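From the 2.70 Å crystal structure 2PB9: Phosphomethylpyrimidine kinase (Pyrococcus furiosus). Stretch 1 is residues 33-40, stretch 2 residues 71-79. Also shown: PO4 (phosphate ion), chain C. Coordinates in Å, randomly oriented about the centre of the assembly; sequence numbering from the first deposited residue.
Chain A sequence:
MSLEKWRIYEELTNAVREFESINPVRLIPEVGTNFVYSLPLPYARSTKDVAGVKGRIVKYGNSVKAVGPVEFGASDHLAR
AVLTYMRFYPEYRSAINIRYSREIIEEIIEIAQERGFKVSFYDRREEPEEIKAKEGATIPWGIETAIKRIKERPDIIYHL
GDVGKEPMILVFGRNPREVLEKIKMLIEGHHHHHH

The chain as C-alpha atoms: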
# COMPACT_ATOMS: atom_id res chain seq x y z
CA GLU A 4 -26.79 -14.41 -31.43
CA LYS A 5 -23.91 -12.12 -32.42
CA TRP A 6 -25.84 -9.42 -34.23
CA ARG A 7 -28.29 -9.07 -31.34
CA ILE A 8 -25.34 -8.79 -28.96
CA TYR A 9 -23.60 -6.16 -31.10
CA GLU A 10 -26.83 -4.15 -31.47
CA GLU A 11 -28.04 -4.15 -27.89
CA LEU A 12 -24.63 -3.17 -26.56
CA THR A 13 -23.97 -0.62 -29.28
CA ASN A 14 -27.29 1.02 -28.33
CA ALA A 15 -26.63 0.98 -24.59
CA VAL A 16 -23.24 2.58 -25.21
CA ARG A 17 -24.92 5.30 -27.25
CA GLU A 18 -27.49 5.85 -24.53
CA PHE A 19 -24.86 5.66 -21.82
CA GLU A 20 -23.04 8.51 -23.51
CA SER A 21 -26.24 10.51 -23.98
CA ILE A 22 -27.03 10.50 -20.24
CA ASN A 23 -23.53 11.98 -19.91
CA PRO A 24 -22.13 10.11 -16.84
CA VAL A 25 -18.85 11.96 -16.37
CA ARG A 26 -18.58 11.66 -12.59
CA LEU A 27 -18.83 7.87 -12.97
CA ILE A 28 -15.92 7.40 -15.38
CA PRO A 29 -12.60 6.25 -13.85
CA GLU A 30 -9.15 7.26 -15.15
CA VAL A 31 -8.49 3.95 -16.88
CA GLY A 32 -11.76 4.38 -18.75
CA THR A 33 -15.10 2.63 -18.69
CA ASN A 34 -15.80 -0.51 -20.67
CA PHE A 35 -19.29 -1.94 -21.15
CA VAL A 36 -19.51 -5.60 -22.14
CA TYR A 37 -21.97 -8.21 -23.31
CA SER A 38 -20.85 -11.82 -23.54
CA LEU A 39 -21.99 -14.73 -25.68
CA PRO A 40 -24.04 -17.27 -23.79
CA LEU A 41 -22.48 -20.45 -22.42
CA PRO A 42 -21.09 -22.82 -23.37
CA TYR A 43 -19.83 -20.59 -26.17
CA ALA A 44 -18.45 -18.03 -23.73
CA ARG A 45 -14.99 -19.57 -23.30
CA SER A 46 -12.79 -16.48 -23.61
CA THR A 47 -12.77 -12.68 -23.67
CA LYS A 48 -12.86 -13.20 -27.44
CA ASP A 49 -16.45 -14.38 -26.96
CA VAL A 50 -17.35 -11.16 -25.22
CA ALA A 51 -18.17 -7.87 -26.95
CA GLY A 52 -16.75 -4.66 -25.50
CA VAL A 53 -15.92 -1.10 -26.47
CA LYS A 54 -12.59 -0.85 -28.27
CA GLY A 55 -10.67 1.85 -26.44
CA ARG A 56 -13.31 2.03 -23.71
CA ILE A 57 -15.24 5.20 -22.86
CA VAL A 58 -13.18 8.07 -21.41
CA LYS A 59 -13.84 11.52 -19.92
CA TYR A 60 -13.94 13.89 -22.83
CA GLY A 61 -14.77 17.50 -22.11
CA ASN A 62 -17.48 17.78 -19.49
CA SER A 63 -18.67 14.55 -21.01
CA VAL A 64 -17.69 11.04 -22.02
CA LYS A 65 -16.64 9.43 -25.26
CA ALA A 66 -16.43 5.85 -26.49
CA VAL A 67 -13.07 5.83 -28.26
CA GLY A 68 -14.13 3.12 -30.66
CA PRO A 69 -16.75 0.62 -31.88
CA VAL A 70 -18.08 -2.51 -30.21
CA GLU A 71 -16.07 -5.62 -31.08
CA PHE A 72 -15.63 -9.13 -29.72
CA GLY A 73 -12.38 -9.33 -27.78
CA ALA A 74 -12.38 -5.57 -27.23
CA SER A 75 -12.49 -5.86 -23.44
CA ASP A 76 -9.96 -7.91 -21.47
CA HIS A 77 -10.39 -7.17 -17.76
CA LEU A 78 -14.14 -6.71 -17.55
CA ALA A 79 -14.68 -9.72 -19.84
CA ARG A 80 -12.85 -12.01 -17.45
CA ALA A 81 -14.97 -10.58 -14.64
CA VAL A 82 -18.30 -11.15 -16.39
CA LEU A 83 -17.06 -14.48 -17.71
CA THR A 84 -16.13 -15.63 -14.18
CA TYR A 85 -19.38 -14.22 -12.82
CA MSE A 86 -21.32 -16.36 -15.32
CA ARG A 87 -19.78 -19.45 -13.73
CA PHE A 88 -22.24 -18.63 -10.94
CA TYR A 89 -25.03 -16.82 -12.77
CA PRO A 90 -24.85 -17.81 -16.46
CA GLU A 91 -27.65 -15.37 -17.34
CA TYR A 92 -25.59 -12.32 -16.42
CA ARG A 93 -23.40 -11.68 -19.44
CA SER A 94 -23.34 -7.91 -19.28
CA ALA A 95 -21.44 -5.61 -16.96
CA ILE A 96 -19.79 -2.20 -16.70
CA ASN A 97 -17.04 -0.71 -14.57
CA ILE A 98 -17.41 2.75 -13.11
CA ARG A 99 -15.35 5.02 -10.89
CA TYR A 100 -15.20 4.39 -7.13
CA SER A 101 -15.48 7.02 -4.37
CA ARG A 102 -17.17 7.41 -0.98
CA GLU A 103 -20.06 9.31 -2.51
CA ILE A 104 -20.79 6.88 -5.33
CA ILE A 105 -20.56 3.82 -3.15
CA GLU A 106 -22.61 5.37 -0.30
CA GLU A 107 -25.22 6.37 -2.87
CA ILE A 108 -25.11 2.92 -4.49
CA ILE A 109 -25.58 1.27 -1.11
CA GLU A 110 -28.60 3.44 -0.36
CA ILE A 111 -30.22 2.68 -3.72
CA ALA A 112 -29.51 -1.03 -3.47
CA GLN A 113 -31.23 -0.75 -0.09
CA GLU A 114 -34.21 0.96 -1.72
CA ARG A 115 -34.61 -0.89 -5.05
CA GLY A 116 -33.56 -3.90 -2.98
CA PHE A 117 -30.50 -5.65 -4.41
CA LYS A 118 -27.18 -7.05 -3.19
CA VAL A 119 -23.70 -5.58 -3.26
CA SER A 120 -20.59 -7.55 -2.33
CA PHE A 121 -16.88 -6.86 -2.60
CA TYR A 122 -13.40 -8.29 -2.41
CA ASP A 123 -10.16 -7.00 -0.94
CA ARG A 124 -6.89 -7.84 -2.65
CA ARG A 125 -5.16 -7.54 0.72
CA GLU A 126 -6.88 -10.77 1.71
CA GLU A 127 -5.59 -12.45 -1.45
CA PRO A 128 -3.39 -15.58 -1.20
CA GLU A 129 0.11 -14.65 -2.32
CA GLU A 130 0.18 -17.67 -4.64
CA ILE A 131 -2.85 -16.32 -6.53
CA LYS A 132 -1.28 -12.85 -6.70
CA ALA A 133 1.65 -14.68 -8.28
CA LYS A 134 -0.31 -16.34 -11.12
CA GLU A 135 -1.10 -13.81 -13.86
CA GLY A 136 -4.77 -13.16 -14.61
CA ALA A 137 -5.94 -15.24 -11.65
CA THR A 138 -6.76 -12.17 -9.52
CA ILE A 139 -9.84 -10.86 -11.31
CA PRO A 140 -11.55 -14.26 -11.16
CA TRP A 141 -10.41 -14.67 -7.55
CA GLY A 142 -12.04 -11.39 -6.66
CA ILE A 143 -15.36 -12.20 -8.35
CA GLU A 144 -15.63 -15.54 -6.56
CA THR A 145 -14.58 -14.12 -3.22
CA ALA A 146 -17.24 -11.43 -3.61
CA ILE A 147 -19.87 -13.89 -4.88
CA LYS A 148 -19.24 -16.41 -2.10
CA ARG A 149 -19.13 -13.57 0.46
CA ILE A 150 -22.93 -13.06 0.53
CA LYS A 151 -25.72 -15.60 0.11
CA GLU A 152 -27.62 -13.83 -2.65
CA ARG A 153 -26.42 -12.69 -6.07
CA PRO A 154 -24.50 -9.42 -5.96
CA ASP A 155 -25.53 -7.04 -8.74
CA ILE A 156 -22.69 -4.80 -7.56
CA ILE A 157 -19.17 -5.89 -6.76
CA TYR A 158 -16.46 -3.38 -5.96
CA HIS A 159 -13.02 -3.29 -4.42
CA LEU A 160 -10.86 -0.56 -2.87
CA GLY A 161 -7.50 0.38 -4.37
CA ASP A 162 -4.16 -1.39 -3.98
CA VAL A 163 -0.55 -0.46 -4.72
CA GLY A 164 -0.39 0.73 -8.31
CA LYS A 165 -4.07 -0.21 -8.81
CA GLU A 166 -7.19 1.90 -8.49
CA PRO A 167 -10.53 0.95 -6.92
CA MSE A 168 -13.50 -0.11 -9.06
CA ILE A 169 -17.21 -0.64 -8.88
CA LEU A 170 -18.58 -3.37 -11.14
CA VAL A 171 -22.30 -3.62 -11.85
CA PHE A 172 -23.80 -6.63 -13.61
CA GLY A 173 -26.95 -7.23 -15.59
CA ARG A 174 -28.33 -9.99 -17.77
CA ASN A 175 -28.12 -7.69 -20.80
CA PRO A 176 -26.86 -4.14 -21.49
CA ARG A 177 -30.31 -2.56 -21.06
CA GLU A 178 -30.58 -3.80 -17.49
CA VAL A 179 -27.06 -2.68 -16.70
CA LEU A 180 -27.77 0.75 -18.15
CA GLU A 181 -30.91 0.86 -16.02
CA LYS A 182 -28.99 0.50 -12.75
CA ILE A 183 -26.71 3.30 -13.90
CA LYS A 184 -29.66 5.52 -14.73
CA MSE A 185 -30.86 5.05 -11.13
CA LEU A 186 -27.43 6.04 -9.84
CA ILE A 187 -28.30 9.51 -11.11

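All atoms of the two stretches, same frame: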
# COMPACT_ATOMS: atom_id res chain seq x y z
N THR A 33 -14.02 3.55 -18.96
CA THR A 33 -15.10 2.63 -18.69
C THR A 33 -15.35 1.74 -19.90
O THR A 33 -15.38 2.20 -21.05
CB THR A 33 -16.41 3.39 -18.32
OG1 THR A 33 -16.29 3.90 -16.99
CG2 THR A 33 -17.63 2.45 -18.39
N ASN A 34 -15.51 0.45 -19.63
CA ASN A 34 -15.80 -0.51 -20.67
C ASN A 34 -17.15 -1.14 -20.31
O ASN A 34 -17.44 -1.39 -19.14
CB ASN A 34 -14.70 -1.56 -20.78
CG ASN A 34 -14.52 -2.05 -22.21
OD1 ASN A 34 -13.46 -2.55 -22.57
ND2 ASN A 34 -15.55 -1.91 -23.03
N PHE A 35 -17.97 -1.37 -21.32
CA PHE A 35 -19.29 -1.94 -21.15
C PHE A 35 -19.28 -3.20 -22.01
O PHE A 35 -19.02 -3.14 -23.22
CB PHE A 35 -20.31 -0.90 -21.66
CG PHE A 35 -21.72 -1.16 -21.24
CD1 PHE A 35 -22.71 -0.22 -21.54
CD2 PHE A 35 -22.09 -2.33 -20.60
CE1 PHE A 35 -24.05 -0.44 -21.20
CE2 PHE A 35 -23.43 -2.58 -20.25
CZ PHE A 35 -24.41 -1.63 -20.56
N VAL A 36 -19.55 -4.35 -21.39
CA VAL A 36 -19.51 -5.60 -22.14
C VAL A 36 -20.79 -6.42 -22.15
O VAL A 36 -21.67 -6.25 -21.31
CB VAL A 36 -18.37 -6.54 -21.67
CG1 VAL A 36 -17.05 -5.84 -21.76
CG2 VAL A 36 -18.64 -7.04 -20.24
N TYR A 37 -20.85 -7.31 -23.14
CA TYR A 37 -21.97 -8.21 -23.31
C TYR A 37 -21.39 -9.48 -23.93
O TYR A 37 -20.93 -9.49 -25.07
CB TYR A 37 -23.01 -7.59 -24.22
CG TYR A 37 -24.34 -8.31 -24.23
CD1 TYR A 37 -24.64 -9.29 -23.27
CD2 TYR A 37 -25.31 -8.00 -25.18
CE1 TYR A 37 -25.86 -9.94 -23.27
CE2 TYR A 37 -26.54 -8.64 -25.19
CZ TYR A 37 -26.81 -9.61 -24.23
OH TYR A 37 -28.03 -10.23 -24.24
N SER A 38 -21.41 -10.54 -23.14
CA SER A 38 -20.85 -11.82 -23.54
C SER A 38 -21.79 -12.72 -24.32
O SER A 38 -23.00 -12.50 -24.36
CB SER A 38 -20.37 -12.56 -22.29
OG SER A 38 -20.04 -13.90 -22.59
N LEU A 39 -21.21 -13.73 -24.96
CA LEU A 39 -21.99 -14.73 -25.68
C LEU A 39 -22.43 -15.64 -24.56
O LEU A 39 -21.79 -15.71 -23.51
CB LEU A 39 -21.12 -15.53 -26.66
CG LEU A 39 -20.72 -14.92 -28.00
CD1 LEU A 39 -19.62 -15.76 -28.62
CD2 LEU A 39 -21.93 -14.85 -28.91
N PRO A 40 -23.53 -16.33 -24.79
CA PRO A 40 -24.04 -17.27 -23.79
C PRO A 40 -23.19 -18.54 -23.67
O PRO A 40 -22.46 -18.85 -24.62
CB PRO A 40 -25.40 -17.70 -24.36
CG PRO A 40 -25.22 -17.61 -25.83
CD PRO A 40 -24.21 -16.52 -26.06
N GLU A 71 -16.68 -4.48 -30.41
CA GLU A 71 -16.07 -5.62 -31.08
C GLU A 71 -15.81 -6.75 -30.09
O GLU A 71 -15.55 -6.51 -28.91
CB GLU A 71 -14.74 -5.25 -31.73
CG GLU A 71 -14.74 -4.00 -32.56
CD GLU A 71 -13.44 -3.82 -33.33
OE1 GLU A 71 -12.38 -4.21 -32.79
OE2 GLU A 71 -13.48 -3.28 -34.46
N PHE A 72 -15.88 -7.98 -30.57
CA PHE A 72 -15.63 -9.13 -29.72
C PHE A 72 -14.14 -9.17 -29.45
O PHE A 72 -13.34 -9.04 -30.37
CB PHE A 72 -16.12 -10.40 -30.40
CG PHE A 72 -17.61 -10.52 -30.44
CD1 PHE A 72 -18.31 -11.01 -29.34
CD2 PHE A 72 -18.33 -10.08 -31.55
CE1 PHE A 72 -19.71 -11.06 -29.33
CE2 PHE A 72 -19.73 -10.13 -31.56
CZ PHE A 72 -20.42 -10.62 -30.44
N GLY A 73 -13.78 -9.31 -28.17
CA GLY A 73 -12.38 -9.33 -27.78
C GLY A 73 -11.88 -7.93 -27.51
O GLY A 73 -10.67 -7.71 -27.33
N ALA A 74 -12.79 -6.95 -27.47
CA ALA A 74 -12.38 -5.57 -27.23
C ALA A 74 -11.98 -5.39 -25.77
O ALA A 74 -10.96 -4.75 -25.48
CB ALA A 74 -13.52 -4.61 -27.60
N SER A 75 -12.76 -5.95 -24.86
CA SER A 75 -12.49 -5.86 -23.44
C SER A 75 -11.68 -7.07 -22.93
O SER A 75 -11.90 -8.20 -23.35
CB SER A 75 -13.81 -5.77 -22.68
OG SER A 75 -13.70 -6.33 -21.39
N ASP A 76 -10.75 -6.82 -22.02
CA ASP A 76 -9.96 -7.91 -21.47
C ASP A 76 -10.24 -8.14 -19.99
O ASP A 76 -10.51 -9.26 -19.57
CB ASP A 76 -8.46 -7.65 -21.65
CG ASP A 76 -7.61 -8.57 -20.78
OD1 ASP A 76 -7.88 -9.79 -20.75
OD2 ASP A 76 -6.66 -8.07 -20.12
N HIS A 77 -10.18 -7.07 -19.20
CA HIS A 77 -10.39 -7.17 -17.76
C HIS A 77 -11.84 -7.35 -17.32
O HIS A 77 -12.13 -8.16 -16.43
CB HIS A 77 -9.76 -5.96 -17.09
CG HIS A 77 -8.27 -5.92 -17.21
ND1 HIS A 77 -7.53 -4.78 -16.98
CD2 HIS A 77 -7.38 -6.90 -17.48
CE1 HIS A 77 -6.24 -5.06 -17.10
NE2 HIS A 77 -6.12 -6.34 -17.41
N LEU A 78 -12.75 -6.60 -17.92
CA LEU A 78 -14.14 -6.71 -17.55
C LEU A 78 -14.72 -8.02 -18.10
O LEU A 78 -15.61 -8.61 -17.49
CB LEU A 78 -14.93 -5.52 -18.10
CG LEU A 78 -16.27 -5.27 -17.39
CD1 LEU A 78 -16.00 -4.93 -15.94
CD2 LEU A 78 -17.03 -4.14 -18.06
N ALA A 79 -14.20 -8.48 -19.24
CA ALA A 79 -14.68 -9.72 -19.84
C ALA A 79 -14.42 -10.90 -18.94
O ALA A 79 -15.26 -11.78 -18.77
CB ALA A 79 -14.04 -9.94 -21.21
P PO4 C . -10.95 -3.52 -20.24
O1 PO4 C . -10.93 -2.66 -19.03
O2 PO4 C . -11.24 -2.68 -21.43
O3 PO4 C . -9.59 -4.15 -20.40
O4 PO4 C . -11.99 -4.57 -20.09

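How do the two backbones meet? Residues 35-38 form a strand, and the second stretch lies against it: a strand end, a type II turn from E71 to A74 and the first turn of a helix starting at H77. The turn is closed by the bond from A74 N to E71 O (3.1 Å), and G73 adopts a positive phi of 89°. No hydrogen bond joins the two stretches. They touch mostly through side chains, and N34 lies nearest S75 while V36 lies nearest A79, with CA atoms 6.9 and 6.8 Å apart.

Why does L78 cover the most surface? Its CA-to-CB bond points toward the strand, and chi1 t with chi2 p brings CD2 against the backbone of N34, 3.0 Å from N34 O. That is tight for a methyl carbon and a carbonyl oxygen. The same CD2 of L78 lies 4.0 Å from CG2 of V36, an apolar contact between buried side chains.

What does V36 add? It alternates with F35 and Y37, whose CA-to-CB bonds point away, so V36 faces the second stretch. Both its methyls lie near L78 CD2, and V36 CG1 is also 3.4 Å from S75 CB. Farther along, L39 approaches the ring of F72, with L39 CG 4.2 Å from F72 CE1, a looser apolar contact.

How does the polar end of the contact work? N34 also points toward the second stretch and packs its side chain beside S75, close to a phosphate ion probably acquired from the crystallisation liquor. S75 OG donates to PO4 O4 (2.8 Å), L78 N donates to the same PO4 O4 (3.1 Å), and H77 N donates to PO4 O3 (3.2 Å). Backbone N-H groups at the start of a helix are free to bind an anion, so the segment carrying L78 also holds the phosphate.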